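Local coordinates for protein acyl-CoA dehydrogenase (Bacillus subtilis, PDB 5LNX) that catalyses the FAD-dependent oxidation of saturated acyl-CoA thioesters to 2,3-dehydroacyl-CoA, handing the electrons on to an acceptor, at residues V87-G92 with H117-F121; I153-G159 with S205-L210; A245-L249 with A293-Y298; S315-Q319 with Q367-I371. All coordinates share one frame; numbering follows the deposited sequence.

Contact 1: residues V87-G92 with H117-F121; sequences VHTSVG and HLGAF
Val87 brings its CG1 methyl down on the start of the 119-120 strand, 4.1 Å from Gly119 O, and lies loosely beside the CB of Phe121. One residue on, His88 lays its imidazole along the same chain. ND1 of His88 receives a weak hydrogen bond from Gly119 N (3.3 Å, 136° at the hydrogen), while CE1 presents the ring edge to His117 O. Leu118 CD1 sits 3.7 Å from His88 ND1, approaching the ring obliquely. Just past the helix, Val91 sets its CB over one face of the Phe121 ring, 3.8 Å from the centroid, in a CH-pi contact. With chi1 at 178°, the Phe121 ring swings past the helix end to Val91. The CA atoms of Gly92 and Gly119 are 4.3 Å apart, a spacing helped by the lack of a side chain on both. The contact joins the end of helix 79-90 to the strand that leads into the FAD pocket, where Phe121 also touches the cofactor. His88 ND1 accepts while NE2 meets Met49 O and Leu112 O; these bonds are all weak, but the pattern is consistent with a neutral imidazole protonated on NE2, in a contact otherwise largely apolar.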
loop_
_atom_site.group_PDB
_atom_site.type_symbol
_atom_site.label_atom_id
_atom_site.label_comp_id
_atom_site.label_asym_id
_atom_site.label_seq_id
_atom_site.Cartn_x
_atom_site.Cartn_y
_atom_site.Cartn_z
ATOM N N VAL D 87 -20.304 -22.733 -4.240
ATOM C CA VAL D 87 -21.430 -22.378 -5.081
ATOM C C VAL D 87 -22.523 -23.423 -4.891
ATOM O O VAL D 87 -23.679 -23.087 -4.616
ATOM C CB VAL D 87 -21.021 -22.269 -6.566
ATOM C CG1 VAL D 87 -22.236 -22.338 -7.471
ATOM C CG2 VAL D 87 -20.272 -20.960 -6.806
ATOM N N HIS D 88 -22.138 -24.685 -5.038
ATOM C CA HIS D 88 -23.082 -25.816 -4.972
ATOM C C HIS D 88 -24.033 -25.641 -3.813
ATOM O O HIS D 88 -25.253 -25.727 -3.967
ATOM C CB HIS D 88 -22.317 -27.148 -4.860
ATOM C CG HIS D 88 -23.132 -28.299 -4.359
ATOM N ND1 HIS D 88 -23.736 -29.203 -5.200
ATOM C CD2 HIS D 88 -23.384 -28.737 -3.099
ATOM C CE1 HIS D 88 -24.374 -30.117 -4.488
ATOM N NE2 HIS D 88 -24.168 -29.862 -3.208
ATOM N N THR D 89 -23.464 -25.397 -2.645
ATOM C CA THR D 89 -24.235 -25.345 -1.389
ATOM C C THR D 89 -24.951 -24.049 -1.102
ATOM O O THR D 89 -26.140 -24.044 -0.830
ATOM C CB THR D 89 -23.304 -25.576 -0.199
ATOM O OG1 THR D 89 -22.442 -26.671 -0.516
ATOM C CG2 THR D 89 -24.082 -25.847 1.079
ATOM N N SER D 90 -24.186 -22.964 -1.144
ATOM C CA SER D 90 -24.585 -21.675 -0.617
ATOM C C SER D 90 -25.579 -20.944 -1.546
ATOM O O SER D 90 -26.402 -20.130 -1.110
ATOM C CB SER D 90 -23.314 -20.853 -0.458
ATOM O OG SER D 90 -22.796 -20.519 -1.735
ATOM N N VAL D 91 -25.409 -21.166 -2.841
ATOM C CA VAL D 91 -26.262 -20.535 -3.860
ATOM C C VAL D 91 -26.909 -21.510 -4.869
ATOM O O VAL D 91 -27.822 -21.127 -5.594
ATOM C CB VAL D 91 -25.500 -19.438 -4.613
ATOM C CG1 VAL D 91 -25.109 -18.330 -3.647
ATOM C CG2 VAL D 91 -24.284 -19.996 -5.340
ATOM N N GLY D 92 -26.461 -22.764 -4.882
ATOM C CA GLY D 92 -27.110 -23.821 -5.661
ATOM C C GLY D 92 -28.134 -24.647 -4.897
ATOM O O GLY D 92 -29.064 -25.187 -5.485
ATOM N N HIS D 117 -26.465 -35.083 -7.282
ATOM C CA HIS D 117 -26.705 -33.892 -8.101
ATOM C C HIS D 117 -25.859 -32.696 -7.700
ATOM O O HIS D 117 -25.590 -32.472 -6.524
ATOM C CB HIS D 117 -28.156 -33.464 -8.000
ATOM C CG HIS D 117 -29.070 -34.172 -8.945
ATOM N ND1 HIS D 117 -30.384 -33.798 -9.106
ATOM C CD2 HIS D 117 -28.860 -35.199 -9.796
ATOM C CE1 HIS D 117 -30.958 -34.589 -9.997
ATOM N NE2 HIS D 117 -30.051 -35.441 -10.437
ATOM N N LEU D 118 -25.466 -31.931 -8.708
ATOM C CA LEU D 118 -24.613 -30.752 -8.554
ATOM C C LEU D 118 -25.358 -29.452 -8.902
ATOM O O LEU D 118 -26.103 -29.374 -9.895
ATOM C CB LEU D 118 -23.378 -30.853 -9.455
ATOM C CG LEU D 118 -22.363 -29.704 -9.303
ATOM C CD1 LEU D 118 -21.525 -29.898 -8.052
ATOM C CD2 LEU D 118 -21.477 -29.557 -10.539
ATOM N N GLY D 119 -25.042 -28.408 -8.139
ATOM C CA GLY D 119 -25.803 -27.169 -8.101
ATOM C C GLY D 119 -25.073 -26.000 -8.743
ATOM O O GLY D 119 -23.850 -25.906 -8.702
ATOM N N ALA D 120 -25.856 -25.067 -9.275
ATOM C CA ALA D 120 -25.326 -23.904 -9.956
ATOM C C ALA D 120 -26.248 -22.722 -9.643
ATOM O O ALA D 120 -27.345 -22.929 -9.149
ATOM C CB ALA D 120 -25.313 -24.141 -11.444
ATOM N N PHE D 121 -25.832 -21.516 -10.041
ATOM C CA PHE D 121 -26.475 -20.228 -9.593
ATOM C C PHE D 121 -26.976 -19.173 -10.559
ATOM O O PHE D 121 -27.742 -18.283 -10.176
ATOM C CB PHE D 121 -25.626 -19.624 -8.467
ATOM C CG PHE D 121 -26.117 -18.307 -7.950
ATOM C CD1 PHE D 121 -27.294 -18.232 -7.216
ATOM C CD2 PHE D 121 -25.373 -17.148 -8.158
ATOM C CE1 PHE D 121 -27.708 -17.030 -6.674
ATOM C CE2 PHE D 121 -25.799 -15.933 -7.640
ATOM C CZ PHE D 121 -26.967 -15.875 -6.892
#

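Contact 2: residues I153-G159 with S205-L210; sequences IFITNGG and SNTTEL. With FAD (flavin-adenine dinucleotide), chain S.
Ile155 and Thr208 form an antiparallel hydrogen-bonded pair, with Ile155 N giving to Thr208 O at 2.8 Å and Thr208 N returning a bond to Ile155 O at 3.0 Å. From Ile155 itself the chain enters a type II turn to Gly158, which Asn206 holds through both its backbone carbonyl and its side-chain amide. Asn206 O takes Gly158 N (3.3 Å) and, weakly, Asn157 N, while the amide ND2 of Asn206 reaches back to Gly158 O at 3.1 Å, with that oxygen tilted 27° out of the amide plane. Thr156 and Thr207 form the adjoining non-hydrogen-bonded pair, and Thr156 turns to the flavin, its hydroxyl OG1 giving to FAD N5 at 2.8 Å. Outward from the bonds, the side chains of Leu210 and Ile155 cross at about a right angle, with Leu210 CD1 3.8 Å from Ile155 CG1. Thr208 lays CG2 against Gly158 O and OG1 near Gly158 CA, and the same hydroxyl bonds Glu209 O; an alanine here would probably open a gap beside the turn and leave Glu209 O without that hydroxyl. Phe154 sets its CB against the flavin-ribityl junction, near N10 and C1', and meets Tyr339 of the second subunit edge-to-face. Paired strands thus fix the backbone carrying Thr156, whose hydroxyl donates to N5, the flavin atom that receives the substrate hydride in this family; such a bond would probably polarise N5.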
loop_
_atom_site.group_PDB
_atom_site.type_symbol
_atom_site.label_atom_id
_atom_site.label_comp_id
_atom_site.label_asym_id
_atom_site.label_seq_id
_atom_site.Cartn_x
_atom_site.Cartn_y
_atom_site.Cartn_z
ATOM N N ILE D 153 -24.102 -15.497 -18.274
ATOM C CA ILE D 153 -22.645 -15.595 -18.462
ATOM C C ILE D 153 -21.886 -15.938 -17.169
ATOM O O ILE D 153 -22.426 -15.844 -16.054
ATOM C CB ILE D 153 -22.020 -14.290 -19.049
ATOM C CG1 ILE D 153 -22.426 -13.047 -18.260
ATOM C CG2 ILE D 153 -22.390 -14.090 -20.509
ATOM C CD1 ILE D 153 -21.522 -11.849 -18.495
ATOM N N PHE D 154 -20.661 -16.433 -17.362
ATOM C CA PHE D 154 -19.696 -16.732 -16.291
ATOM C C PHE D 154 -20.270 -17.639 -15.216
ATOM O O PHE D 154 -20.166 -17.312 -14.042
ATOM C CB PHE D 154 -19.254 -15.441 -15.606
ATOM C CG PHE D 154 -18.589 -14.444 -16.513
ATOM C CD1 PHE D 154 -17.696 -14.848 -17.466
ATOM C CD2 PHE D 154 -18.825 -13.087 -16.350
ATOM C CE1 PHE D 154 -17.080 -13.926 -18.290
ATOM C CE2 PHE D 154 -18.217 -12.156 -17.160
ATOM C CZ PHE D 154 -17.334 -12.571 -18.131
ATOM N N ILE D 155 -20.888 -18.752 -15.594
ATOM C CA ILE D 155 -21.652 -19.574 -14.629
ATOM C C ILE D 155 -20.835 -20.741 -14.088
ATOM O O ILE D 155 -20.521 -21.702 -14.797
ATOM C CB ILE D 155 -22.964 -20.114 -15.226
ATOM C CG1 ILE D 155 -23.837 -18.965 -15.753
ATOM C CG2 ILE D 155 -23.729 -20.908 -14.188
ATOM C CD1 ILE D 155 -24.117 -17.888 -14.731
ATOM N N THR D 156 -20.470 -20.638 -12.819
ATOM C CA THR D 156 -19.651 -21.672 -12.189
ATOM C C THR D 156 -20.478 -22.942 -12.244
ATOM O O THR D 156 -21.704 -22.877 -12.258
ATOM C CB THR D 156 -19.317 -21.345 -10.713
ATOM O OG1 THR D 156 -18.587 -20.116 -10.634
ATOM C CG2 THR D 156 -18.486 -22.449 -10.090
ATOM N N ASN D 157 -19.790 -24.078 -12.296
ATOM C CA ASN D 157 -20.425 -25.406 -12.307
ATOM C C ASN D 157 -21.248 -25.671 -13.588
ATOM O O ASN D 157 -22.080 -26.580 -13.660
ATOM C CB ASN D 157 -21.223 -25.638 -11.011
ATOM C CG ASN D 157 -20.313 -25.890 -9.804
ATOM O OD1 ASN D 157 -19.084 -25.860 -9.917
ATOM N ND2 ASN D 157 -20.916 -26.081 -8.634
ATOM N N GLY D 158 -20.893 -24.923 -14.629
ATOM C CA GLY D 158 -21.601 -24.941 -15.902
ATOM C C GLY D 158 -21.338 -26.170 -16.751
ATOM O O GLY D 158 -20.229 -26.395 -17.215
ATOM N N GLY D 159 -22.380 -26.974 -16.943
ATOM C CA GLY D 159 -22.293 -28.197 -17.754
ATOM C C GLY D 159 -22.097 -29.437 -16.900
ATOM O O GLY D 159 -22.321 -30.566 -17.357
ATOM N N SER D 205 -12.581 -25.529 -12.652
ATOM C CA SER D 205 -13.941 -25.181 -12.282
ATOM C C SER D 205 -14.684 -24.739 -13.558
ATOM O O SER D 205 -14.465 -23.641 -14.039
ATOM C CB SER D 205 -13.977 -24.085 -11.232
ATOM O OG SER D 205 -15.311 -23.623 -11.093
ATOM N N ASN D 206 -15.476 -25.621 -14.153
ATOM C CA ASN D 206 -16.267 -25.270 -15.366
ATOM C C ASN D 206 -16.994 -23.952 -15.196
ATOM O O ASN D 206 -17.840 -23.819 -14.329
ATOM C CB ASN D 206 -17.316 -26.352 -15.653
ATOM C CG ASN D 206 -16.815 -27.428 -16.609
ATOM O OD1 ASN D 206 -15.617 -27.590 -16.822
ATOM N ND2 ASN D 206 -17.743 -28.215 -17.136
ATOM N N THR D 207 -16.602 -22.959 -15.980
ATOM C CA THR D 207 -17.359 -21.714 -16.038
ATOM C C THR D 207 -17.939 -21.512 -17.450
ATOM O O THR D 207 -17.199 -21.489 -18.443
ATOM C CB THR D 207 -16.515 -20.505 -15.607
ATOM O OG1 THR D 207 -15.638 -20.890 -14.550
ATOM C CG2 THR D 207 -17.405 -19.391 -15.086
ATOM N N THR D 208 -19.259 -21.435 -17.553
ATOM C CA THR D 208 -19.896 -21.382 -18.899
ATOM C C THR D 208 -20.972 -20.337 -19.069
ATOM O O THR D 208 -21.511 -19.775 -18.108
ATOM C CB THR D 208 -20.546 -22.712 -19.329
ATOM O OG1 THR D 208 -21.864 -22.794 -18.783
ATOM C CG2 THR D 208 -19.715 -23.914 -18.863
ATOM N N GLU D 209 -21.257 -20.094 -20.338
ATOM C CA GLU D 209 -22.454 -19.372 -20.776
ATOM C C GLU D 209 -23.667 -20.302 -20.748
ATOM O O GLU D 209 -23.544 -21.519 -20.908
ATOM C CB GLU D 209 -22.236 -18.840 -22.199
ATOM C CG GLU D 209 -23.455 -18.232 -22.867
ATOM C CD GLU D 209 -23.342 -18.254 -24.379
ATOM O OE1 GLU D 209 -23.488 -19.342 -24.998
ATOM O OE2 GLU D 209 -23.121 -17.168 -24.948
ATOM N N LEU D 210 -24.836 -19.714 -20.546
ATOM C CA LEU D 210 -26.107 -20.427 -20.676
ATOM C C LEU D 210 -27.023 -19.716 -21.645
ATOM O O LEU D 210 -27.264 -18.520 -21.523
ATOM C CB LEU D 210 -26.810 -20.544 -19.321
ATOM C CG LEU D 210 -25.983 -21.186 -18.205
ATOM C CD1 LEU D 210 -26.745 -21.138 -16.889
ATOM C CD2 LEU D 210 -25.620 -22.621 -18.558
HETATM P PA FAD S . -18.768 -5.231 -13.976
HETATM O O1A FAD S . -19.670 -5.547 -12.794
HETATM O O2A FAD S . -19.220 -4.493 -15.192
HETATM O O5B FAD S . -17.571 -4.368 -13.330
HETATM C C5B FAD S . -16.387 -3.972 -14.006
HETATM C C4B FAD S . -15.531 -3.263 -12.959
HETATM O O4B FAD S . -16.195 -2.059 -12.660
HETATM C C3B FAD S . -15.410 -4.050 -11.663
HETATM O O3B FAD S . -14.138 -3.833 -11.040
HETATM C C2B FAD S . -16.470 -3.470 -10.772
HETATM O O2B FAD S . -15.998 -3.365 -9.440
HETATM C C1B FAD S . -16.609 -2.082 -11.312
HETATM N N9A FAD S . -17.926 -1.472 -11.199
HETATM C C8A FAD S . -18.972 -1.546 -12.052
HETATM N N7A FAD S . -19.985 -0.737 -11.612
HETATM C C5A FAD S . -19.568 -0.155 -10.457
HETATM C C6A FAD S . -20.073 0.805 -9.472
HETATM N N6A FAD S . -21.302 1.335 -9.570
HETATM N N1A FAD S . -19.261 1.168 -8.456
HETATM C C2A FAD S . -18.013 0.707 -8.283
HETATM N N3A FAD S . -17.492 -0.174 -9.142
HETATM C C4A FAD S . -18.193 -0.619 -10.217
HETATM N N1 FAD S . -22.053 -15.122 -11.889
HETATM C C2 FAD S . -23.097 -15.845 -11.419
HETATM O O2 FAD S . -24.228 -15.353 -11.525
HETATM N N3 FAD S . -22.971 -17.056 -10.836
HETATM C C4 FAD S . -21.777 -17.645 -10.690
HETATM O O4 FAD S . -21.662 -18.774 -10.153
HETATM C C4X FAD S . -20.593 -16.925 -11.198
HETATM N N5 FAD S . -19.359 -17.463 -11.087
HETATM C C5X FAD S . -18.278 -16.812 -11.574
HETATM C C6 FAD S . -17.066 -17.449 -11.505
HETATM C C7 FAD S . -15.917 -16.839 -11.942
HETATM C C7M FAD S . -14.635 -17.595 -11.704
HETATM C C8 FAD S . -16.011 -15.489 -12.560
HETATM C C8M FAD S . -14.811 -14.740 -13.075
HETATM C C9 FAD S . -17.232 -14.869 -12.666
HETATM C C9A FAD S . -18.393 -15.472 -12.203
HETATM N N10 FAD S . -19.690 -14.880 -12.351
HETATM C C10 FAD S . -20.798 -15.590 -11.825
HETATM C "C1'" FAD S . -19.867 -13.528 -12.903
HETATM C "C2'" FAD S . -19.426 -12.498 -11.837
HETATM O "O2'" FAD S . -20.245 -12.477 -10.653
HETATM C "C3'" FAD S . -19.324 -11.107 -12.446
HETATM O "O3'" FAD S . -18.109 -11.040 -13.189
HETATM C "C4'" FAD S . -19.397 -10.023 -11.380
HETATM O "O4'" FAD S . -20.717 -10.012 -10.810
HETATM C "C5'" FAD S . -19.019 -8.622 -11.921
HETATM O "O5'" FAD S . -19.700 -8.184 -13.099
HETATM P P FAD S . -18.962 -7.954 -14.537
HETATM O O1P FAD S . -19.949 -7.466 -15.582
HETATM O O2P FAD S . -18.139 -9.172 -14.856
HETATM O O3P FAD S . -18.063 -6.615 -14.437
#

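Contact 3: residues A245-L249 with A293-Y298; sequences AAQAL and ARHLVY
Leu249 is the knob of this helix pair, its side chain sitting in a hole made by Ala293, Arg294, Val297 and Tyr298. Its chi1 of -179° sends the two methyls into the space between the helices. Leu249 CD1 lies 3.9 Å from Ala293 CB and 3.8 Å from Arg294 N, and Leu249 CD2 approaches Tyr298 CE2 obliquely at 4.1 Å. An alanine in its place would probably leave the hole between Ala293, Arg294, Val297 and Tyr298 unfilled and Ala293 CB without its partner. The second apolar group is built on Val297, which uses both of its methyls: Val297 CG2 meets Ala245 CB at 3.8 Å, and Val297 CG1 faces Ala246 CB at 4.2 Å. The small alanines let the valine sit close to the helix backbone. Polar bonds play no part between the two segments; the hydroxyl of Tyr298 instead pairs with His72 of helix 64-77. On the far side of 293-298, His295 meets His299 of the third subunit. The segment axes approach to 9.8 Å and run nearly antiparallel, at 156°. Such knobs-into-holes packing of long antiparallel helices, here 229-265 and 277-305, belongs to the C-terminal helical bundle of the acyl-CoA dehydrogenase fold.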
loop_
_atom_site.group_PDB
_atom_site.type_symbol
_atom_site.label_atom_id
_atom_site.label_comp_id
_atom_site.label_asym_id
_atom_site.label_seq_id
_atom_site.Cartn_x
_atom_site.Cartn_y
_atom_site.Cartn_z
ATOM N N ALA D 245 -14.568 -15.660 0.949
ATOM C CA ALA D 245 -13.569 -15.114 1.847
ATOM C C ALA D 245 -12.694 -16.243 2.415
ATOM O O ALA D 245 -11.463 -16.134 2.483
ATOM C CB ALA D 245 -14.244 -14.366 2.985
ATOM N N ALA D 246 -13.380 -17.291 2.864
ATOM C CA ALA D 246 -12.769 -18.553 3.278
ATOM C C ALA D 246 -11.902 -19.172 2.185
ATOM O O ALA D 246 -10.846 -19.750 2.456
ATOM C CB ALA D 246 -13.858 -19.535 3.693
ATOM N N GLN D 247 -12.351 -19.063 0.946
ATOM C CA GLN D 247 -11.541 -19.484 -0.208
ATOM C C GLN D 247 -10.259 -18.673 -0.266
ATOM O O GLN D 247 -9.160 -19.230 -0.356
ATOM C CB GLN D 247 -12.310 -19.308 -1.521
ATOM C CG GLN D 247 -11.624 -19.911 -2.735
ATOM C CD GLN D 247 -12.223 -19.450 -4.064
ATOM O OE1 GLN D 247 -13.088 -18.571 -4.110
ATOM N NE2 GLN D 247 -11.762 -20.057 -5.155
ATOM N N ALA D 248 -10.417 -17.355 -0.173
ATOM C CA ALA D 248 -9.274 -16.414 -0.193
ATOM C C ALA D 248 -8.290 -16.660 0.960
ATOM O O ALA D 248 -7.092 -16.416 0.836
ATOM C CB ALA D 248 -9.776 -14.985 -0.119
ATOM N N LEU D 249 -8.847 -17.096 2.087
ATOM C CA LEU D 249 -8.108 -17.388 3.296
ATOM C C LEU D 249 -7.203 -18.605 3.057
ATOM O O LEU D 249 -5.973 -18.527 3.172
ATOM C CB LEU D 249 -9.091 -17.663 4.444
ATOM C CG LEU D 249 -8.499 -17.979 5.826
ATOM C CD1 LEU D 249 -7.562 -16.873 6.309
ATOM C CD2 LEU D 249 -9.611 -18.209 6.837
ATOM N N ALA D 293 -7.714 -11.850 8.604
ATOM C CA ALA D 293 -8.695 -12.479 7.721
ATOM C C ALA D 293 -9.438 -13.609 8.402
ATOM O O ALA D 293 -10.665 -13.676 8.348
ATOM C CB ALA D 293 -8.019 -13.003 6.473
ATOM N N ARG D 294 -8.700 -14.492 9.066
ATOM C CA ARG D 294 -9.327 -15.645 9.723
ATOM C C ARG D 294 -10.526 -15.211 10.572
ATOM O O ARG D 294 -11.607 -15.791 10.470
ATOM C CB ARG D 294 -8.346 -16.435 10.593
ATOM C CG ARG D 294 -9.012 -17.665 11.202
ATOM C CD ARG D 294 -8.071 -18.780 11.612
ATOM N NE ARG D 294 -7.225 -18.431 12.752
ATOM C CZ ARG D 294 -5.999 -17.927 12.659
ATOM N NH1 ARG D 294 -5.440 -17.690 11.473
ATOM N NH2 ARG D 294 -5.330 -17.640 13.768
ATOM N N HIS D 295 -10.331 -14.170 11.379
ATOM C CA HIS D 295 -11.332 -13.740 12.390
ATOM C C HIS D 295 -12.519 -13.028 11.750
ATOM O O HIS D 295 -13.651 -13.130 12.221
ATOM C CB HIS D 295 -10.727 -12.763 13.408
ATOM C CG HIS D 295 -9.531 -13.277 14.138
ATOM N ND1 HIS D 295 -9.355 -14.595 14.487
ATOM C CD2 HIS D 295 -8.431 -12.622 14.570
ATOM C CE1 HIS D 295 -8.184 -14.729 15.085
ATOM N NE2 HIS D 295 -7.609 -13.543 15.154
ATOM N N LEU D 296 -12.242 -12.277 10.697
ATOM C CA LEU D 296 -13.306 -11.634 9.920
ATOM C C LEU D 296 -14.259 -12.690 9.367
ATOM O O LEU D 296 -15.476 -12.549 9.473
ATOM C CB LEU D 296 -12.731 -10.838 8.749
ATOM C CG LEU D 296 -12.035 -9.530 9.081
ATOM C CD1 LEU D 296 -11.449 -8.946 7.810
ATOM C CD2 LEU D 296 -12.976 -8.535 9.723
ATOM N N VAL D 297 -13.670 -13.737 8.796
ATOM C CA VAL D 297 -14.413 -14.839 8.187
ATOM C C VAL D 297 -15.294 -15.560 9.201
ATOM O O VAL D 297 -16.507 -15.660 9.035
ATOM C CB VAL D 297 -13.463 -15.885 7.553
ATOM C CG1 VAL D 297 -14.233 -17.128 7.115
ATOM C CG2 VAL D 297 -12.718 -15.290 6.372
ATOM N N TYR D 298 -14.668 -16.052 10.257
ATOM C CA TYR D 298 -15.356 -16.898 11.245
ATOM C C TYR D 298 -16.351 -16.175 12.139
ATOM O O TYR D 298 -17.325 -16.776 12.576
ATOM C CB TYR D 298 -14.338 -17.693 12.074
ATOM C CG TYR D 298 -13.754 -18.807 11.238
ATOM C CD1 TYR D 298 -14.546 -19.887 10.841
ATOM C CD2 TYR D 298 -12.449 -18.734 10.751
ATOM C CE1 TYR D 298 -14.053 -20.874 9.995
ATOM C CE2 TYR D 298 -11.941 -19.713 9.919
ATOM C CZ TYR D 298 -12.742 -20.782 9.544
ATOM O OH TYR D 298 -12.241 -21.783 8.761
#

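Contact 4: residues S315-Q319 with Q367-I371; sequences SMAKQ and QRLII
Gln367 is the residue most covered here, and it reaches Ser315 with its amide oxygen: Ser315 OG gives a hydrogen bond to Gln367 OE1 at 2.5 Å, the hydroxyl coming in nearly along the C=O axis. A bend at chi2 (-71°) turns the amide so that OE1 meets Ser315 and NE2 lies by Lys318. Gln367 NE2 lies 3.6 Å from Lys318 CD, so the aliphatic part of the lysine crosses the amide, and both Gln367 NE2 and Lys318 NZ bond Gly362 O. Ser315 is enclosed by apolar atoms as well, with Ile370 CG2 beside its hydroxyl and Ile371 CG1 3.7 Å from Ser315 CB. Ile371 then runs on to Met316, Ile371 CD1 to Met316 CG at 3.9 Å. Gln319 meets Arg368 differently: its amide stacks over one face of the guanidinium, Gln319 CD 3.4 Å above that plane and the two planes 28° apart. Gln319 NE2 and Arg368 NH2 are neighbouring donors that do not bond each other; both turn to the carboxylate of Asp323, and Arg368 NE makes a salt bridge to Asp285 of the third subunit. The segment axes run roughly antiparallel, at 153°, 9.3 Å apart. This is the pairing of the C-terminal helix 364-376 with helix 311-326 in the C-terminal helical domain, at a subunit interface of the tetramer.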
loop_
_atom_site.group_PDB
_atom_site.type_symbol
_atom_site.label_atom_id
_atom_site.label_comp_id
_atom_site.label_asym_id
_atom_site.label_seq_id
_atom_site.Cartn_x
_atom_site.Cartn_y
_atom_site.Cartn_z
ATOM N N SER D 315 -19.178 -8.705 3.825
ATOM C CA SER D 315 -18.538 -7.830 2.835
ATOM C C SER D 315 -17.097 -7.519 3.201
ATOM O O SER D 315 -16.207 -7.579 2.371
ATOM C CB SER D 315 -19.331 -6.535 2.659
ATOM O OG SER D 315 -20.285 -6.702 1.646
ATOM N N MET D 316 -16.897 -7.140 4.443
ATOM C CA MET D 316 -15.548 -6.905 5.014
ATOM C C MET D 316 -14.577 -8.087 4.837
ATOM O O MET D 316 -13.442 -7.918 4.378
ATOM C CB MET D 316 -15.672 -6.557 6.510
ATOM C CG MET D 316 -16.072 -5.112 6.762
ATOM S SD MET D 316 -16.510 -4.761 8.471
ATOM C CE MET D 316 -16.556 -2.971 8.528
ATOM N N ALA D 317 -15.038 -9.269 5.241
ATOM C CA ALA D 317 -14.294 -10.531 5.063
ATOM C C ALA D 317 -13.901 -10.817 3.616
ATOM O O ALA D 317 -12.781 -11.254 3.340
ATOM C CB ALA D 317 -15.132 -11.691 5.581
ATOM N N LYS D 318 -14.866 -10.657 2.710
ATOM C CA LYS D 318 -14.667 -10.974 1.281
ATOM C C LYS D 318 -13.578 -10.081 0.691
ATOM O O LYS D 318 -12.637 -10.558 0.057
ATOM C CB LYS D 318 -15.963 -10.769 0.484
ATOM C CG LYS D 318 -15.991 -11.416 -0.901
ATOM C CD LYS D 318 -15.457 -10.502 -1.999
ATOM C CE LYS D 318 -15.823 -11.030 -3.377
ATOM N NZ LYS D 318 -15.180 -10.272 -4.503
ATOM N N GLN D 319 -13.688 -8.797 1.000
ATOM C CA GLN D 319 -12.742 -7.776 0.546
ATOM C C GLN D 319 -11.360 -7.926 1.193
ATOM O O GLN D 319 -10.324 -7.719 0.547
ATOM C CB GLN D 319 -13.290 -6.375 0.856
ATOM C CG GLN D 319 -12.408 -5.220 0.383
ATOM C CD GLN D 319 -11.523 -4.626 1.467
ATOM O OE1 GLN D 319 -12.027 -4.136 2.486
ATOM N NE2 GLN D 319 -10.212 -4.802 1.332
ATOM N N GLN D 367 -18.177 -4.182 -2.713
ATOM C CA GLN D 367 -18.120 -4.535 -1.289
ATOM C C GLN D 367 -17.849 -3.295 -0.437
ATOM O O GLN D 367 -18.417 -3.120 0.657
ATOM C CB GLN D 367 -17.035 -5.580 -1.037
ATOM C CG GLN D 367 -17.207 -6.864 -1.853
ATOM C CD GLN D 367 -18.366 -7.747 -1.413
ATOM O OE1 GLN D 367 -19.003 -7.527 -0.370
ATOM N NE2 GLN D 367 -18.600 -8.797 -2.181
ATOM N N ARG D 368 -16.949 -2.457 -0.931
ATOM C CA ARG D 368 -16.622 -1.212 -0.239
ATOM C C ARG D 368 -17.847 -0.310 -0.235
ATOM O O ARG D 368 -18.297 0.150 0.828
ATOM C CB ARG D 368 -15.423 -0.538 -0.891
ATOM C CG ARG D 368 -14.108 -1.187 -0.487
ATOM C CD ARG D 368 -12.905 -0.709 -1.299
ATOM N NE ARG D 368 -11.642 -1.165 -0.693
ATOM C CZ ARG D 368 -10.766 -2.002 -1.252
ATOM N NH1 ARG D 368 -10.941 -2.483 -2.492
ATOM N NH2 ARG D 368 -9.682 -2.365 -0.564
ATOM N N LEU D 369 -18.473 -0.202 -1.403
ATOM C CA LEU D 369 -19.790 0.462 -1.550
ATOM C C LEU D 369 -20.831 -0.009 -0.527
ATOM O O LEU D 369 -21.327 0.780 0.292
ATOM C CB LEU D 369 -20.325 0.240 -2.966
ATOM N N ILE D 370 -21.084 -1.312 -0.501
ATOM C CA ILE D 370 -22.000 -1.910 0.496
ATOM C C ILE D 370 -21.618 -1.518 1.928
ATOM O O ILE D 370 -22.449 -1.031 2.679
ATOM C CB ILE D 370 -21.990 -3.452 0.436
ATOM C CG1 ILE D 370 -22.664 -3.961 -0.846
ATOM C CG2 ILE D 370 -22.677 -4.043 1.668
ATOM C CD1 ILE D 370 -22.583 -5.463 -1.028
ATOM N N ILE D 371 -20.356 -1.784 2.303
ATOM C CA ILE D 371 -19.851 -1.472 3.636
ATOM C C ILE D 371 -20.124 -0.008 3.943
ATOM O O ILE D 371 -20.720 0.325 4.957
ATOM C CB ILE D 371 -18.326 -1.727 3.750
ATOM C CG1 ILE D 371 -18.046 -3.215 3.812
ATOM C CG2 ILE D 371 -17.721 -1.036 4.975
ATOM C CD1 ILE D 371 -16.678 -3.559 3.270
#

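Overall arrangement
The four contacts follow one another along the chain. Contacts 1 and 2 adjoin, with centres 12 Å apart: Asn157 ND2 of contact 2 probably bonds Gly119 O of contact 1 at 2.9 Å, and Val87 CG2 packs on Thr156 CG2 at 4.0 Å. Between them they supply Phe121, Phe154 and Thr156 to the FAD pocket. Contacts 3 and 4, with centres 13 Å apart, share the C-terminal helical domain and meet where Ala245 CB lies 3.5 Å from Ala317 O; both also touch the third subunit. Contact 2 lies about 25 Å, centre to centre, from either of them, whereas its FAD is completed by residues of the second subunit.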